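Local coordinates for mobilization protein A (PDB 2NS6) that cuts one strand of plasmid DNA at the origin of transfer, as the relaxase of the conjugative relaxosome, and locally unwinds the duplex, at residues H45-V50 with A137-R142; L62-N67 with S125-D130. One frame throughout, in Å; residues are numbered along the deposited sequence.

Contact 1: residues H45-V50 with A137-R142. With MN (manganese (II) ion), chain C.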
ATOM      1  N   HIS A  45       2.896  -5.510   7.541  1.00 11.90           N
ATOM      2  CA  HIS A  45       1.969  -6.635   7.548  1.00 11.79           C
ATOM      3  C   HIS A  45       2.324  -7.796   6.624  1.00 13.75           C
ATOM      4  O   HIS A  45       1.439  -8.559   6.237  1.00 14.11           O
ATOM      5  CB  HIS A  45       0.569  -6.141   7.189  1.00  9.81           C
ATOM      6  CG  HIS A  45       0.104  -4.997   8.032  1.00  8.65           C
ATOM      7  ND1 HIS A  45      -0.639  -3.958   7.523  1.00 10.02           N
ATOM      8  CD2 HIS A  45       0.305  -4.714   9.340  1.00 10.13           C
ATOM      9  CE1 HIS A  45      -0.872  -3.075   8.480  1.00  9.26           C
ATOM     10  NE2 HIS A  45      -0.310  -3.509   9.590  1.00 12.37           N
ATOM     11  N   MET A  46       3.601  -7.941   6.275  1.00 12.76           N
ATOM     12  CA  MET A  46       4.025  -9.028   5.394  1.00 13.01           C
ATOM     13  C   MET A  46       4.066 -10.385   6.105  1.00 12.90           C
ATOM     14  O   MET A  46       4.577 -10.501   7.221  1.00 11.66           O
ATOM     15  CB  MET A  46       5.411  -8.731   4.813  1.00 13.17           C
ATOM     16  CG  MET A  46       5.448  -7.613   3.806  1.00 11.12           C
ATOM     17  SD  MET A  46       4.406  -7.944   2.367  1.00 15.32           S
ATOM     18  CE  MET A  46       4.399  -6.335   1.581  1.00  8.33           C
ATOM     19  N   PRO A  47       3.526 -11.433   5.461  1.00 12.94           N
ATOM     20  CA  PRO A  47       3.514 -12.777   6.046  1.00 14.36           C
ATOM     21  C   PRO A  47       4.925 -13.339   6.133  1.00 14.86           C
ATOM     22  O   PRO A  47       5.830 -12.908   5.406  1.00 13.87           O
ATOM     23  CB  PRO A  47       2.607 -13.568   5.097  1.00 13.56           C
ATOM     24  CG  PRO A  47       2.795 -12.875   3.792  1.00 13.11           C
ATOM     25  CD  PRO A  47       2.804 -11.411   4.181  1.00 11.50           C
ATOM     26  N   GLU A  48       5.108 -14.302   7.026  1.00 16.63           N
ATOM     27  CA  GLU A  48       6.415 -14.909   7.257  1.00 18.82           C
ATOM     28  C   GLU A  48       7.184 -15.393   6.020  1.00 19.08           C
ATOM     29  O   GLU A  48       8.404 -15.279   5.986  1.00 18.80           O
ATOM     30  CB  GLU A  48       6.267 -16.049   8.275  1.00 21.69           C
ATOM     31  CG  GLU A  48       7.544 -16.851   8.553  1.00 27.70           C
ATOM     32  CD  GLU A  48       8.723 -15.986   8.990  1.00 30.53           C
ATOM     33  OE1 GLU A  48       8.585 -15.208   9.963  1.00 29.81           O
ATOM     34  OE2 GLU A  48       9.795 -16.100   8.355  1.00 33.91           O
ATOM     35  N   PHE A  49       6.502 -15.915   5.004  1.00 17.49           N
ATOM     36  CA  PHE A  49       7.231 -16.396   3.831  1.00 18.18           C
ATOM     37  C   PHE A  49       7.967 -15.285   3.067  1.00 18.86           C
ATOM     38  O   PHE A  49       8.846 -15.563   2.255  1.00 20.33           O
ATOM     39  CB  PHE A  49       6.290 -17.164   2.888  1.00 17.11           C
ATOM     40  CG  PHE A  49       5.434 -16.283   2.015  1.00 18.56           C
ATOM     41  CD1 PHE A  49       5.983 -15.617   0.923  1.00 17.73           C
ATOM     42  CD2 PHE A  49       4.079 -16.125   2.282  1.00 18.91           C
ATOM     43  CE1 PHE A  49       5.195 -14.806   0.108  1.00 18.95           C
ATOM     44  CE2 PHE A  49       3.280 -15.315   1.473  1.00 17.74           C
ATOM     45  CZ  PHE A  49       3.840 -14.656   0.384  1.00 16.62           C
ATOM     46  N   VAL A  50       7.614 -14.033   3.336  1.00 19.21           N
ATOM     47  CA  VAL A  50       8.228 -12.881   2.672  1.00 19.89           C
ATOM     48  C   VAL A  50       9.549 -12.436   3.316  1.00 19.73           C
ATOM     49  O   VAL A  50       9.561 -12.030   4.474  1.00 21.51           O
ATOM     50  CB  VAL A  50       7.245 -11.669   2.679  1.00 20.98           C
ATOM     51  CG1 VAL A  50       7.947 -10.407   2.199  1.00 22.55           C
ATOM     52  CG2 VAL A  50       6.038 -11.969   1.787  1.00 20.26           C
ATOM     53  N   ALA A 137       3.020 -20.099  -2.566  1.00 19.36           N
ATOM     54  CA  ALA A 137       2.113 -20.754  -3.503  1.00 21.21           C
ATOM     55  C   ALA A 137       0.717 -21.025  -2.920  1.00 22.43           C
ATOM     56  O   ALA A 137      -0.217 -21.341  -3.661  1.00 21.89           O
ATOM     57  CB  ALA A 137       2.738 -22.074  -3.990  1.00 21.58           C
ATOM     58  N   GLN A 138       0.572 -20.900  -1.601  1.00 21.13           N
ATOM     59  CA  GLN A 138      -0.717 -21.156  -0.949  1.00 20.62           C
ATOM     60  C   GLN A 138      -1.405 -19.903  -0.421  1.00 19.61           C
ATOM     61  O   GLN A 138      -2.610 -19.906  -0.167  1.00 19.33           O
ATOM     62  CB  GLN A 138      -0.532 -22.124   0.222  1.00 18.90           C
ATOM     63  CG  GLN A 138      -1.829 -22.515   0.921  1.00 19.07           C
ATOM     64  CD  GLN A 138      -1.588 -23.261   2.221  1.00 20.64           C
ATOM     65  OE1 GLN A 138      -0.721 -24.129   2.297  1.00 20.79           O
ATOM     66  NE2 GLN A 138      -2.362 -22.929   3.250  1.00 18.64           N
ATOM     67  N   TRP A 139      -0.638 -18.833  -0.249  1.00 19.89           N
ATOM     68  CA  TRP A 139      -1.182 -17.592   0.294  1.00 17.01           C
ATOM     69  C   TRP A 139      -2.368 -17.001  -0.464  1.00 18.68           C
ATOM     70  O   TRP A 139      -3.335 -16.554   0.153  1.00 18.63           O
ATOM     71  CB  TRP A 139      -0.067 -16.548   0.421  1.00 16.43           C
ATOM     72  CG  TRP A 139      -0.513 -15.239   1.026  1.00 12.16           C
ATOM     73  CD1 TRP A 139      -0.990 -14.150   0.356  1.00 11.55           C
ATOM     74  CD2 TRP A 139      -0.587 -14.915   2.421  1.00  9.25           C
ATOM     75  NE1 TRP A 139      -1.358 -13.174   1.241  1.00 12.02           N
ATOM     76  CE2 TRP A 139      -1.126 -13.612   2.517  1.00  8.76           C
ATOM     77  CE3 TRP A 139      -0.258 -15.599   3.599  1.00 11.70           C
ATOM     78  CZ2 TRP A 139      -1.345 -12.975   3.745  1.00  9.45           C
ATOM     79  CZ3 TRP A 139      -0.477 -14.965   4.828  1.00  7.42           C
ATOM     80  CH2 TRP A 139      -1.015 -13.667   4.888  1.00 10.55           C
ATOM     81  N   PHE A 140      -2.303 -17.009  -1.793  1.00 20.32           N
ATOM     82  CA  PHE A 140      -3.359 -16.424  -2.609  1.00 20.26           C
ATOM     83  C   PHE A 140      -4.481 -17.377  -3.045  1.00 23.17           C
ATOM     84  O   PHE A 140      -5.387 -16.991  -3.792  1.00 23.24           O
ATOM     85  CB  PHE A 140      -2.731 -15.742  -3.831  1.00 19.53           C
ATOM     86  CG  PHE A 140      -1.697 -14.694  -3.479  1.00 19.26           C
ATOM     87  CD1 PHE A 140      -0.356 -15.035  -3.327  1.00 17.11           C
ATOM     88  CD2 PHE A 140      -2.075 -13.366  -3.291  1.00 17.05           C
ATOM     89  CE1 PHE A 140       0.597 -14.060  -2.995  1.00 18.62           C
ATOM     90  CE2 PHE A 140      -1.135 -12.385  -2.960  1.00 14.52           C
ATOM     91  CZ  PHE A 140       0.204 -12.735  -2.810  1.00 18.84           C
ATOM     92  N   LYS A 141      -4.425 -18.620  -2.581  1.00 22.92           N
ATOM     93  CA  LYS A 141      -5.462 -19.583  -2.917  1.00 23.44           C
ATOM     94  C   LYS A 141      -6.741 -19.132  -2.226  1.00 23.69           C
ATOM     95  O   LYS A 141      -6.735 -18.164  -1.451  1.00 21.25           O
ATOM     96  CB  LYS A 141      -5.063 -20.985  -2.438  1.00 25.21           C
ATOM     97  CG  LYS A 141      -3.876 -21.584  -3.194  1.00 26.02           C
ATOM     98  CD  LYS A 141      -3.311 -22.816  -2.489  1.00 30.03           C
ATOM     99  CE  LYS A 141      -2.233 -23.490  -3.329  1.00 31.75           C
ATOM    100  NZ  LYS A 141      -1.098 -23.999  -2.486  1.00 33.65           N
ATOM    101  N   ARG A 142      -7.839 -19.823  -2.519  1.00 23.01           N
ATOM    102  CA  ARG A 142      -9.125 -19.503  -1.921  1.00 24.19           C
ATOM    103  C   ARG A 142      -9.059 -19.746  -0.426  1.00 24.22           C
ATOM    104  O   ARG A 142      -8.324 -20.613   0.038  1.00 22.04           O
ATOM    105  CB  ARG A 142     -10.223 -20.365  -2.547  1.00 27.33           C
ATOM    106  CG  ARG A 142     -10.362 -20.147  -4.044  1.00 31.16           C
ATOM    107  CD  ARG A 142     -11.408 -21.053  -4.676  1.00 32.78           C
ATOM    108  NE  ARG A 142     -11.389 -20.936  -6.134  1.00 33.77           N
ATOM    109  CZ  ARG A 142     -11.661 -19.817  -6.802  1.00 35.22           C
ATOM    110  NH1 ARG A 142     -11.978 -18.705  -6.150  1.00 35.32           N
ATOM    111  NH2 ARG A 142     -11.609 -19.808  -8.127  1.00 34.74           N
TER
HETATM  112 MN    MN C1002      -0.152  -2.704  11.835  1.00 35.46          MN
HETATM  113  O   HOH W   1      -2.431  -2.873  12.848  1.00 20.13           O
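Pro-47 and Phe-49 pack against the indole of Trp-139 in a small, buried, wholly apolar contact between the loop that follows edge strand 38-44 and the short helix 136-139. Pro-47 lies over one face of the indole: its CB sits 3.8 Å from the centroid of the six-membered ring and 26° off the ring normal, a CH-pi contact whose closest atom pair is Pro-47 CB to Trp-139 CZ3 at 3.4 Å. Pro-47 CG lies over the same face, near the middle of the six-membered ring, while CB leans toward CZ3 and CH2. Phe-49 meets the other end of the indole in an offset edge-to-face pair, its edge turned to the face of the five-membered ring with centroids 5.7 Å apart and planes at 62°. Phe-49 CE2 does the touching, 3.7 Å from Trp-139 CB and almost as near to CG. A type I beta turn from Pro-47 to Val-50, closed by Val-50 N to Pro-47 O at 3.0 Å, places these two side chains side by side on the tryptophan. With CG between its backbone N and carbonyl carbon (chi1 80°), the Phe-49 ring swings toward Trp-139, and Val-50 CG2 lies over the rim of one face.

In this relaxase domain, built on a five-stranded antiparallel sheet, the loop starts at a metal ligand: His-45 NE2 binds a manganese ion at 2.4 Å, with Gln-96 from helix 84-99 as a further ligand and water 1 at 2.5 Å. The other imidazole nitrogen, His-45 ND1, is hydrogen-bonded to Leu-104 O, which helps fix the ring's rotation. Trp-139 NE1 is hydrogen-bonded to Tyr-56 OH on helix 53-63, and Phe-140, whose ring face receives Trp-139 CD1, packs on Ala-59 and Ala-60 of that helix.

Contact 2: residues L62-N67 with S125-D130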
ATOM      1  N   LEU A  62       2.524 -14.303  -9.555  1.00 19.57           N
ATOM      2  CA  LEU A  62       2.643 -15.694  -9.955  1.00 22.67           C
ATOM      3  C   LEU A  62       1.507 -16.602  -9.491  1.00 24.57           C
ATOM      4  O   LEU A  62       1.275 -17.654 -10.088  1.00 28.08           O
ATOM      5  CB  LEU A  62       3.977 -16.250  -9.456  1.00 22.36           C
ATOM      6  CG  LEU A  62       4.279 -17.726  -9.746  1.00 24.91           C
ATOM      7  CD1 LEU A  62       4.343 -17.969 -11.253  1.00 24.00           C
ATOM      8  CD2 LEU A  62       5.594 -18.089  -9.090  1.00 23.60           C
ATOM      9  N   TYR A  63       0.787 -16.204  -8.443  1.00 25.31           N
ATOM     10  CA  TYR A  63      -0.288 -17.043  -7.916  1.00 24.04           C
ATOM     11  C   TYR A  63      -1.724 -16.517  -7.913  1.00 24.77           C
ATOM     12  O   TYR A  63      -2.654 -17.317  -7.887  1.00 24.64           O
ATOM     13  CB  TYR A  63       0.072 -17.506  -6.502  1.00 23.37           C
ATOM     14  CG  TYR A  63       1.354 -18.315  -6.443  1.00 24.91           C
ATOM     15  CD1 TYR A  63       2.476 -17.833  -5.783  1.00 23.99           C
ATOM     16  CD2 TYR A  63       1.453 -19.546  -7.089  1.00 25.24           C
ATOM     17  CE1 TYR A  63       3.674 -18.553  -5.773  1.00 26.33           C
ATOM     18  CE2 TYR A  63       2.642 -20.269  -7.085  1.00 24.83           C
ATOM     19  CZ  TYR A  63       3.745 -19.766  -6.430  1.00 22.99           C
ATOM     20  OH  TYR A  63       4.923 -20.460  -6.461  1.00 23.72           O
ATOM     21  N   GLU A  64      -1.934 -15.202  -7.915  1.00 25.02           N
ATOM     22  CA  GLU A  64      -3.314 -14.704  -7.911  1.00 28.17           C
ATOM     23  C   GLU A  64      -3.980 -15.046  -9.233  1.00 28.82           C
ATOM     24  O   GLU A  64      -3.351 -14.976 -10.284  1.00 30.27           O
ATOM     25  CB  GLU A  64      -3.363 -13.187  -7.700  1.00 28.39           C
ATOM     26  CG  GLU A  64      -4.058 -12.772  -6.411  1.00 30.46           C
ATOM     27  CD  GLU A  64      -5.576 -12.874  -6.478  1.00 29.71           C
ATOM     28  OE1 GLU A  64      -6.111 -13.830  -7.079  1.00 33.19           O
ATOM     29  OE2 GLU A  64      -6.244 -11.991  -5.911  1.00 31.96           O
ATOM     30  N   ARG A  65      -5.253 -15.419  -9.182  1.00 29.67           N
ATOM     31  CA  ARG A  65      -5.974 -15.768 -10.401  1.00 31.58           C
ATOM     32  C   ARG A  65      -6.089 -14.545 -11.309  1.00 31.02           C
ATOM     33  O   ARG A  65      -6.059 -13.406 -10.837  1.00 30.31           O
ATOM     34  CB  ARG A  65      -7.364 -16.303 -10.053  1.00 32.25           C
ATOM     35  CG  ARG A  65      -8.223 -15.298  -9.319  1.00 34.20           C
ATOM     36  CD  ARG A  65      -9.621 -15.825  -9.120  1.00 35.47           C
ATOM     37  NE  ARG A  65     -10.530 -14.792  -8.622  1.00 35.61           N
ATOM     38  CZ  ARG A  65     -11.836 -14.976  -8.482  1.00 36.37           C
ATOM     39  NH1 ARG A  65     -12.373 -16.149  -8.805  1.00 35.42           N
ATOM     40  NH2 ARG A  65     -12.603 -13.997  -8.021  1.00 39.11           N
ATOM     41  N   ALA A  66      -6.224 -14.791 -12.608  1.00 31.38           N
ATOM     42  CA  ALA A  66      -6.321 -13.728 -13.612  1.00 32.53           C
ATOM     43  C   ALA A  66      -7.336 -12.641 -13.283  1.00 32.75           C
ATOM     44  O   ALA A  66      -7.033 -11.450 -13.376  1.00 34.51           O
ATOM     45  CB  ALA A  66      -6.640 -14.336 -14.979  1.00 32.15           C
ATOM     46  N   ASN A  67      -8.544 -13.051 -12.912  1.00 33.80           N
ATOM     47  CA  ASN A  67      -9.594 -12.103 -12.575  1.00 33.29           C
ATOM     48  C   ASN A  67      -9.542 -11.727 -11.097  1.00 33.95           C
ATOM     49  O   ASN A  67     -10.571 -11.445 -10.478  1.00 34.60           O
ATOM     50  CB  ASN A  67     -10.966 -12.692 -12.920  1.00 36.55           C
ATOM     51  CG  ASN A  67     -11.211 -12.766 -14.421  1.00 39.85           C
ATOM     52  OD1 ASN A  67     -11.256 -11.739 -15.111  1.00 41.38           O
ATOM     53  ND2 ASN A  67     -11.370 -13.982 -14.935  1.00 42.51           N
ATOM     54  N   SER A 125      -2.596  -4.788  -0.565  1.00 16.66           N
ATOM     55  CA  SER A 125      -3.020  -6.129  -0.951  1.00 16.87           C
ATOM     56  C   SER A 125      -4.284  -6.416  -0.151  1.00 17.36           C
ATOM     57  O   SER A 125      -4.295  -6.274   1.074  1.00 16.85           O
ATOM     58  CB  SER A 125      -1.942  -7.149  -0.585  1.00 18.66           C
ATOM     59  OG  SER A 125      -2.443  -8.469  -0.687  1.00 19.71           O
ATOM     60  N   GLU A 126      -5.344  -6.821  -0.839  1.00 17.43           N
ATOM     61  CA  GLU A 126      -6.608  -7.104  -0.174  1.00 16.82           C
ATOM     62  C   GLU A 126      -6.695  -8.513   0.391  1.00 17.45           C
ATOM     63  O   GLU A 126      -7.661  -9.237   0.142  1.00 19.61           O
ATOM     64  CB  GLU A 126      -7.769  -6.838  -1.132  1.00 16.91           C
ATOM     65  CG  GLU A 126      -7.995  -5.359  -1.392  1.00 16.30           C
ATOM     66  CD  GLU A 126      -8.797  -5.119  -2.652  1.00 17.54           C
ATOM     67  OE1 GLU A 126      -9.818  -4.408  -2.586  1.00 18.20           O
ATOM     68  OE2 GLU A 126      -8.395  -5.646  -3.708  1.00 20.49           O
ATOM     69  N   ARG A 127      -5.673  -8.881   1.158  1.00 14.48           N
ATOM     70  CA  ARG A 127      -5.582 -10.183   1.811  1.00 14.96           C
ATOM     71  C   ARG A 127      -5.361  -9.907   3.284  1.00 16.06           C
ATOM     72  O   ARG A 127      -4.496  -9.118   3.654  1.00 15.80           O
ATOM     73  CB  ARG A 127      -4.399 -10.987   1.261  1.00 15.40           C
ATOM     74  CG  ARG A 127      -4.555 -11.398  -0.197  1.00 14.76           C
ATOM     75  CD  ARG A 127      -5.439 -12.640  -0.320  1.00 16.73           C
ATOM     76  NE  ARG A 127      -5.747 -12.975  -1.707  1.00 14.83           N
ATOM     77  CZ  ARG A 127      -6.263 -14.134  -2.093  1.00 15.21           C
ATOM     78  NH1 ARG A 127      -6.521 -15.072  -1.192  1.00 15.84           N
ATOM     79  NH2 ARG A 127      -6.533 -14.354  -3.371  1.00 15.07           N
ATOM     80  N   ILE A 128      -6.147 -10.563   4.123  1.00 16.34           N
ATOM     81  CA  ILE A 128      -6.069 -10.380   5.560  1.00 15.18           C
ATOM     82  C   ILE A 128      -4.982 -11.236   6.190  1.00 15.74           C
ATOM     83  O   ILE A 128      -5.032 -12.470   6.124  1.00 15.85           O
ATOM     84  CB  ILE A 128      -7.425 -10.732   6.201  1.00 15.73           C
ATOM     85  CG1 ILE A 128      -8.514  -9.855   5.582  1.00 14.17           C
ATOM     86  CG2 ILE A 128      -7.362 -10.563   7.713  1.00 15.44           C
ATOM     87  CD1 ILE A 128      -9.928 -10.254   5.949  1.00 15.36           C
ATOM     88  N   ASN A 129      -3.995 -10.596   6.804  1.00 12.84           N
ATOM     89  CA  ASN A 129      -2.949 -11.372   7.445  1.00 12.99           C
ATOM     90  C   ASN A 129      -3.429 -11.772   8.834  1.00 13.26           C
ATOM     91  O   ASN A 129      -3.444 -10.956   9.757  1.00 11.58           O
ATOM     92  CB  ASN A 129      -1.653 -10.578   7.563  1.00 12.26           C
ATOM     93  CG  ASN A 129      -0.490 -11.449   8.007  1.00 12.96           C
ATOM     94  OD1 ASN A 129      -0.691 -12.509   8.598  1.00 11.55           O
ATOM     95  ND2 ASN A 129       0.725 -11.005   7.734  1.00 10.95           N
ATOM     96  N   ASP A 130      -3.825 -13.034   8.968  1.00 13.62           N
ATOM     97  CA  ASP A 130      -4.314 -13.563  10.236  1.00 15.19           C
ATOM     98  C   ASP A 130      -3.200 -14.151  11.098  1.00 15.85           C
ATOM     99  O   ASP A 130      -3.472 -14.770  12.123  1.00 16.78           O
ATOM    100  CB  ASP A 130      -5.381 -14.636   9.987  1.00 14.62           C
ATOM    101  CG  ASP A 130      -4.950 -15.658   8.949  1.00 13.41           C
ATOM    102  OD1 ASP A 130      -3.738 -15.791   8.702  1.00 13.93           O
ATOM    103  OD2 ASP A 130      -5.826 -16.336   8.384  1.00 14.90           O
TER
HETATM  104  O   HOH W   2      -4.964 -10.790  -3.846  1.00 28.79           O
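Glu-64 and Arg-127 meet in a long salt bridge, with Arg-127 NH2 3.5 Å from Glu-64 OE2. The hydrogen bond within it is weak by length, though nearly straight at 170°. Approaching from opposite directions, the two side chains bring the carboxylate to the edge of the guanidinium, close to its plane, but the two flat groups are turned 85° apart, so they do not form the coplanar, two-pronged pairing. Water 2 bridges the remaining distance: it donates to Glu-64 OE2 at 2.7 Å and accepts from Arg-127 NE at 3.2 Å.

The carboxylate has further partners. The stronger partner of OE2 is Lys-155, with which it forms a salt bridge, and OE1 takes a weak bond from Arg-65 N at 2.8 Å, turning the side chain back on its own backbone where the chain leaves helix 53-63. A bend at chi2 (-81°) brings the Arg-127 guanidinium round toward Glu-64, and its NH1 donates to Ala-153 O. Trp-139 and Tyr-56 touch its side chain, while Phe-140 packs against Glu-64. The pair thus joins the end of helix 53-63 to the loop after strand 117-124.

Both groups are buried, and the carboxylate is shared between two cationic side chains, an environment that probably keeps Glu-64 ionised and eases the closeness of Lys-155 to Arg-127.

Overall arrangement
Both contacts are buried and lie on the same side of the chain's centre, about 8 Å apart between centres, beside helix 53-63: contact 1 by its middle turns, contact 2 at its C-terminal end. Contact 1 is apolar and buries 161 Å²; contact 2 is ionic, partly bridged by water, and buries 66 Å². They meet where Arg-127 NH1 reaches Lys-141 O at 3.1 Å and where Asn-129 ND2 lies 3.0 Å from His-45 O, probable hydrogen bonds that tie 125-130 to both segments of contact 1. Tyr-63 also packs on Ala-137. Although His-45, the first residue of 45-50, binds manganese, the touching residues of both contacts lie away from the annotated sites.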